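Iron-containing alcohol dehydrogenase (Ralstonia eutropha, PDB 3JZD) probably reduces maleylacetate to 3-oxoadipate with NADH or NADPH, as a homodimeric member of the iron-containing alcohol dehydrogenase family that binds NAD. Local coordinates at residues V309-I314 against Q349-G354; D320-A325 against P343-L348. One frame throughout, in Å; residues are numbered along the deposited sequence.

Contact 1 (V309-I314 against Q349-G354); sequences VALRDI and QAAYEG
L311 and R312 give their backbone N-H groups to the carbonyls at the end of helix 341-353. L311 N donates to A351 O at 2.8 Å, the donor N standing 31° out of the carbonyl plane of A351. R312 N lies in the carbonyl plane of Y352 and uses a lone pair of Y352 O, 3.1 Å away. The close packing is next to these bonds. A310 CB sits 3.3 Å from Y352 O, and A310 CA makes a CA-H...O contact with A351 O. V309 O receives a similar contact from G354 CA at 3.1 Å. L311 lies on the buried side, where its CD1 meets A351 CB at 3.8 Å. I263 of helix 257-272 also touches L311. The helix ends here in a Schellman motif. G354 is its C-prime residue, with positive phi, and V355 N turns back to A350 O. The carbonyls of A351 and Y352 both have donors in the 3-10 turn 311-313, and A351 O also takes the weak bond from G354 N. The Y352 ring is closely packed too. R312 CB lies over one face of it, offset toward the rim, 3.9 Å from the ring centroid. With CG anti to the backbone N (chi1 -178°), R312 CG comes 3.4 Å from Y352 OH. Only the outer end of R312 is looser and exposed. Its guanidinium is turned 74° from the ring plane, and the cation-pi attraction is long and at most weak. R312 NH1 makes a salt bridge with D313 OD1 through a weak hydrogen bond of 3.2 Å.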
loop_
_atom_site.group_PDB
_atom_site.type_symbol
_atom_site.label_atom_id
_atom_site.label_comp_id
_atom_site.label_asym_id
_atom_site.label_seq_id
_atom_site.Cartn_x
_atom_site.Cartn_y
_atom_site.Cartn_z
ATOM N N VAL A 309 20.538 -14.206 -22.077
ATOM C CA VAL A 309 21.161 -14.233 -20.754
ATOM C C VAL A 309 22.639 -13.787 -20.786
ATOM O O VAL A 309 23.338 -13.850 -19.775
ATOM C CB VAL A 309 21.048 -15.652 -20.161
ATOM C CG1 VAL A 309 19.572 -16.023 -19.931
ATOM C CG2 VAL A 309 21.762 -16.710 -21.089
ATOM N N ALA A 310 23.100 -13.338 -21.951
ATOM C CA ALA A 310 24.481 -12.915 -22.140
ATOM C C ALA A 310 24.459 -11.565 -22.794
ATOM O O ALA A 310 23.783 -11.390 -23.818
ATOM C CB ALA A 310 25.231 -13.938 -23.019
ATOM N N LEU A 311 25.193 -10.590 -22.235
ATOM C CA LEU A 311 25.270 -9.269 -22.841
ATOM C C LEU A 311 25.813 -9.365 -24.259
ATOM O O LEU A 311 25.533 -8.507 -25.116
ATOM C CB LEU A 311 26.163 -8.297 -22.018
ATOM C CG LEU A 311 25.738 -7.954 -20.598
ATOM C CD1 LEU A 311 26.826 -7.148 -19.917
ATOM C CD2 LEU A 311 24.336 -7.188 -20.619
ATOM N N ARG A 312 26.574 -10.415 -24.523
ATOM C CA ARG A 312 27.147 -10.640 -25.836
ATOM C C ARG A 312 26.034 -10.651 -26.899
ATOM O O ARG A 312 26.212 -10.191 -28.010
ATOM C CB ARG A 312 27.879 -12.000 -25.881
ATOM C CG ARG A 312 28.564 -12.299 -27.244
ATOM C CD ARG A 312 29.009 -13.765 -27.478
ATOM N NE ARG A 312 29.132 -14.516 -26.228
ATOM C CZ ARG A 312 28.136 -15.211 -25.642
ATOM N NH1 ARG A 312 26.912 -15.277 -26.182
ATOM N NH2 ARG A 312 28.361 -15.851 -24.501
ATOM N N ASP A 313 24.894 -11.228 -26.540
ATOM C CA ASP A 313 23.777 -11.372 -27.458
ATOM C C ASP A 313 22.897 -10.167 -27.666
ATOM O O ASP A 313 22.096 -10.197 -28.551
ATOM C CB ASP A 313 22.954 -12.551 -27.036
ATOM C CG ASP A 313 23.762 -13.811 -27.090
ATOM O OD1 ASP A 313 24.671 -13.878 -27.944
ATOM O OD2 ASP A 313 23.521 -14.724 -26.284
ATOM N N ILE A 314 23.074 -9.111 -26.888
ATOM C CA ILE A 314 22.275 -7.903 -27.047
ATOM C C ILE A 314 23.145 -6.695 -27.397
ATOM O O ILE A 314 22.804 -5.545 -27.096
ATOM C CB ILE A 314 21.327 -7.618 -25.847
ATOM C CG1 ILE A 314 22.125 -7.414 -24.552
ATOM C CG2 ILE A 314 20.344 -8.780 -25.646
ATOM C CD1 ILE A 314 21.452 -6.430 -23.552
ATOM N N GLN A 349 32.005 -9.590 -16.746
ATOM C CA GLN A 349 32.492 -10.627 -17.635
ATOM C C GLN A 349 31.470 -11.787 -17.646
ATOM O O GLN A 349 31.150 -12.344 -18.701
ATOM C CB GLN A 349 33.842 -11.156 -17.173
ATOM C CG GLN A 349 34.478 -12.140 -18.146
ATOM C CD GLN A 349 34.872 -11.455 -19.441
ATOM O OE1 GLN A 349 35.270 -10.288 -19.432
ATOM N NE2 GLN A 349 34.772 -12.160 -20.541
ATOM N N ALA A 350 31.003 -12.166 -16.456
ATOM C CA ALA A 350 30.010 -13.238 -16.303
ATOM C C ALA A 350 28.674 -12.893 -16.991
ATOM O O ALA A 350 28.048 -13.743 -17.604
ATOM C CB ALA A 350 29.785 -13.572 -14.791
ATOM N N ALA A 351 28.257 -11.652 -16.868
ATOM C CA ALA A 351 27.047 -11.146 -17.532
ATOM C C ALA A 351 27.244 -11.175 -19.062
ATOM O O ALA A 351 26.322 -11.575 -19.812
ATOM C CB ALA A 351 26.729 -9.699 -17.070
ATOM N N TYR A 352 28.449 -10.792 -19.506
ATOM C CA TYR A 352 28.807 -10.787 -20.945
ATOM C C TYR A 352 28.658 -12.181 -21.537
ATOM O O TYR A 352 28.050 -12.374 -22.587
ATOM C CB TYR A 352 30.241 -10.277 -21.200
ATOM C CG TYR A 352 30.617 -10.360 -22.659
ATOM C CD1 TYR A 352 30.152 -9.429 -23.557
ATOM C CD2 TYR A 352 31.343 -11.427 -23.149
ATOM C CE1 TYR A 352 30.430 -9.527 -24.893
ATOM C CE2 TYR A 352 31.633 -11.525 -24.498
ATOM C CZ TYR A 352 31.174 -10.577 -25.353
ATOM O OH TYR A 352 31.460 -10.655 -26.683
ATOM N N GLU A 353 29.191 -13.139 -20.813
ATOM C CA GLU A 353 29.245 -14.511 -21.251
ATOM C C GLU A 353 27.985 -15.293 -20.971
ATOM O O GLU A 353 27.778 -16.294 -21.579
ATOM C CB GLU A 353 30.448 -15.209 -20.610
ATOM C CG GLU A 353 31.802 -14.732 -21.198
ATOM C CD GLU A 353 33.006 -15.227 -20.420
ATOM O OE1 GLU A 353 32.817 -15.948 -19.422
ATOM O OE2 GLU A 353 34.157 -14.871 -20.772
ATOM N N GLY A 354 27.136 -14.853 -20.077
ATOM C CA GLY A 354 25.910 -15.589 -19.814
ATOM C C GLY A 354 26.151 -16.848 -18.999
ATOM O O GLY A 354 25.513 -17.871 -19.221
#

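Contact 2 (D320-A325 against P343-L348); sequences DLDRAA and PIRALL
R345 starts extended, with CG anti to the backbone N (chi1 179°), and then bends at chi2 (65°) as its chain crosses to helix 321-328. D322 has CG anti to its carbonyl carbon, and its carboxylate comes back toward R345 although CB points away. The two form a salt bridge at the exposed edge of the contact. R345 NE donates to D322 OD1 at 2.9 Å, nearly straight and in the guanidinium plane, on the anti side of the carboxylate. R345 NH2 adds a weak bond of 3.3 Å to D322 OD1. L321 lies across R345 at about a right angle. Its CB sits over the centre of one guanidinium face, 3.5 Å from R345 CZ. R345 NH1 is bonded to Q349 OE1, which gives the guanidinium a second polar partner. The rest of the contact is apolar and buried. L348 CD1 lies against the A324-A325 backbone, 3.5 Å from A325 N, and touches both CB atoms. A325 CB also meets R345 CD, and I344 CG2 lies 4.2 Å from A325 CB. The axes of 321-325 and 343-348 approach to 9.2 Å, with 134° between their directions. This helix pair belongs to the helical C-terminal part of the family fold. F253 of helix 241-253 packs on A324, while Y271 of helix 257-272 packs on I344.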
loop_
_atom_site.group_PDB
_atom_site.type_symbol
_atom_site.label_atom_id
_atom_site.label_comp_id
_atom_site.label_asym_id
_atom_site.label_seq_id
_atom_site.Cartn_x
_atom_site.Cartn_y
_atom_site.Cartn_z
ATOM N N ASP A 320 34.483 -3.414 -24.547
ATOM C CA ASP A 320 34.008 -2.265 -23.782
ATOM C C ASP A 320 33.790 -2.561 -22.291
ATOM O O ASP A 320 33.394 -1.679 -21.539
ATOM C CB ASP A 320 32.658 -1.810 -24.342
ATOM C CG ASP A 320 32.776 -1.009 -25.599
ATOM O OD1 ASP A 320 33.846 -0.418 -25.796
ATOM O OD2 ASP A 320 31.776 -0.930 -26.363
ATOM N N LEU A 321 34.031 -3.799 -21.875
ATOM C CA LEU A 321 33.795 -4.195 -20.509
ATOM C C LEU A 321 34.738 -3.481 -19.567
ATOM O O LEU A 321 34.304 -3.040 -18.504
ATOM C CB LEU A 321 33.874 -5.724 -20.356
ATOM C CG LEU A 321 32.808 -6.569 -21.113
ATOM C CD1 LEU A 321 33.181 -8.089 -21.018
ATOM C CD2 LEU A 321 31.355 -6.322 -20.637
ATOM N N ASP A 322 36.009 -3.312 -19.956
ATOM C CA ASP A 322 36.930 -2.578 -19.119
ATOM C C ASP A 322 36.386 -1.163 -18.873
ATOM O O ASP A 322 36.415 -0.692 -17.729
ATOM C CB ASP A 322 38.315 -2.451 -19.736
ATOM C CG ASP A 322 39.055 -3.790 -19.885
ATOM O OD1 ASP A 322 38.834 -4.754 -19.100
ATOM O OD2 ASP A 322 39.895 -3.843 -20.818
ATOM N N ARG A 323 35.914 -0.481 -19.924
ATOM C CA ARG A 323 35.381 0.864 -19.773
ATOM C C ARG A 323 34.111 0.848 -18.917
ATOM O O ARG A 323 33.906 1.711 -18.072
ATOM C CB ARG A 323 35.068 1.494 -21.121
ATOM C CG ARG A 323 34.458 2.901 -21.026
ATOM C CD ARG A 323 34.053 3.481 -22.385
ATOM N NE ARG A 323 35.190 3.595 -23.284
ATOM C CZ ARG A 323 35.993 4.658 -23.407
ATOM N NH1 ARG A 323 35.786 5.770 -22.724
ATOM N NH2 ARG A 323 37.024 4.606 -24.238
ATOM N N ALA A 324 33.275 -0.141 -19.139
ATOM C CA ALA A 324 32.061 -0.293 -18.361
ATOM C C ALA A 324 32.377 -0.421 -16.867
ATOM O O ALA A 324 31.635 0.111 -16.035
ATOM C CB ALA A 324 31.254 -1.521 -18.860
ATOM N N ALA A 325 33.426 -1.163 -16.517
ATOM C CA ALA A 325 33.780 -1.300 -15.113
ATOM C C ALA A 325 34.255 0.081 -14.559
ATOM O O ALA A 325 33.922 0.449 -13.426
ATOM C CB ALA A 325 34.828 -2.358 -14.893
ATOM N N PRO A 343 35.893 -7.105 -8.529
ATOM C CA PRO A 343 34.665 -7.876 -8.539
ATOM C C PRO A 343 33.585 -7.281 -9.482
ATOM O O PRO A 343 32.792 -8.020 -9.999
ATOM C CB PRO A 343 34.227 -7.876 -7.076
ATOM C CG PRO A 343 34.868 -6.623 -6.466
ATOM C CD PRO A 343 36.192 -6.534 -7.204
ATOM N N ILE A 344 33.568 -5.974 -9.713
ATOM C CA ILE A 344 32.618 -5.405 -10.703
ATOM C C ILE A 344 32.998 -5.845 -12.112
ATOM O O ILE A 344 32.124 -6.209 -12.913
ATOM C CB ILE A 344 32.503 -3.856 -10.649
ATOM C CG1 ILE A 344 31.649 -3.451 -9.444
ATOM C CG2 ILE A 344 31.896 -3.278 -11.972
ATOM C CD1 ILE A 344 30.179 -3.843 -9.512
ATOM N N ARG A 345 34.298 -5.849 -12.394
ATOM C CA ARG A 345 34.770 -6.283 -13.696
ATOM C C ARG A 345 34.449 -7.775 -13.929
ATOM O O ARG A 345 34.142 -8.171 -15.043
ATOM C CB ARG A 345 36.270 -6.037 -13.846
ATOM C CG ARG A 345 36.783 -6.519 -15.204
ATOM C CD ARG A 345 36.162 -5.694 -16.314
ATOM N NE ARG A 345 36.689 -6.062 -17.612
ATOM C CZ ARG A 345 36.281 -7.122 -18.304
ATOM N NH1 ARG A 345 35.364 -7.958 -17.798
ATOM N NH2 ARG A 345 36.810 -7.374 -19.489
ATOM N N ALA A 346 34.527 -8.592 -12.881
ATOM C CA ALA A 346 34.197 -10.031 -12.970
ATOM C C ALA A 346 32.662 -10.236 -13.134
ATOM O O ALA A 346 32.222 -11.158 -13.833
ATOM C CB ALA A 346 34.716 -10.791 -11.697
ATOM N N LEU A 347 31.867 -9.367 -12.490
ATOM C CA LEU A 347 30.408 -9.406 -12.637
ATOM C C LEU A 347 30.115 -9.176 -14.099
ATOM O O LEU A 347 29.376 -9.916 -14.707
ATOM C CB LEU A 347 29.732 -8.295 -11.812
ATOM C CG LEU A 347 28.205 -8.065 -11.874
ATOM C CD1 LEU A 347 27.748 -7.128 -10.728
ATOM C CD2 LEU A 347 27.733 -7.520 -13.303
ATOM N N LEU A 348 30.716 -8.143 -14.656
ATOM C CA LEU A 348 30.504 -7.785 -16.056
ATOM C C LEU A 348 30.917 -8.875 -17.046
ATOM O O LEU A 348 30.259 -9.066 -18.076
ATOM C CB LEU A 348 31.265 -6.493 -16.352
ATOM C CG LEU A 348 30.628 -5.217 -15.814
ATOM C CD1 LEU A 348 31.581 -4.061 -15.887
ATOM C CD2 LEU A 348 29.372 -4.927 -16.603
#

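Both contacts use helix 341-353. Contact 2 takes its N-terminal and middle part and contact 1 its C-terminal end, and their centres are 12 Å apart. Along the chain, contact 2 is nested inside the loop closed by contact 1. L321 joins them: L321 CD1 lies 3.4 Å from Q349 OE1 and 3.7 Å from Y352 CB. Q349 is a further link, since its NE2 donates to E353 OE2. Contact 1 lies away from the NAD-binding residues. A bound calcium ion lies about 6 Å from the Y352 side chain, and one lies about 5 Å from that of D322. The D322 side chain is also about 5 Å from that of D326, which binds calcium in a structure of this protein though not in this chain here.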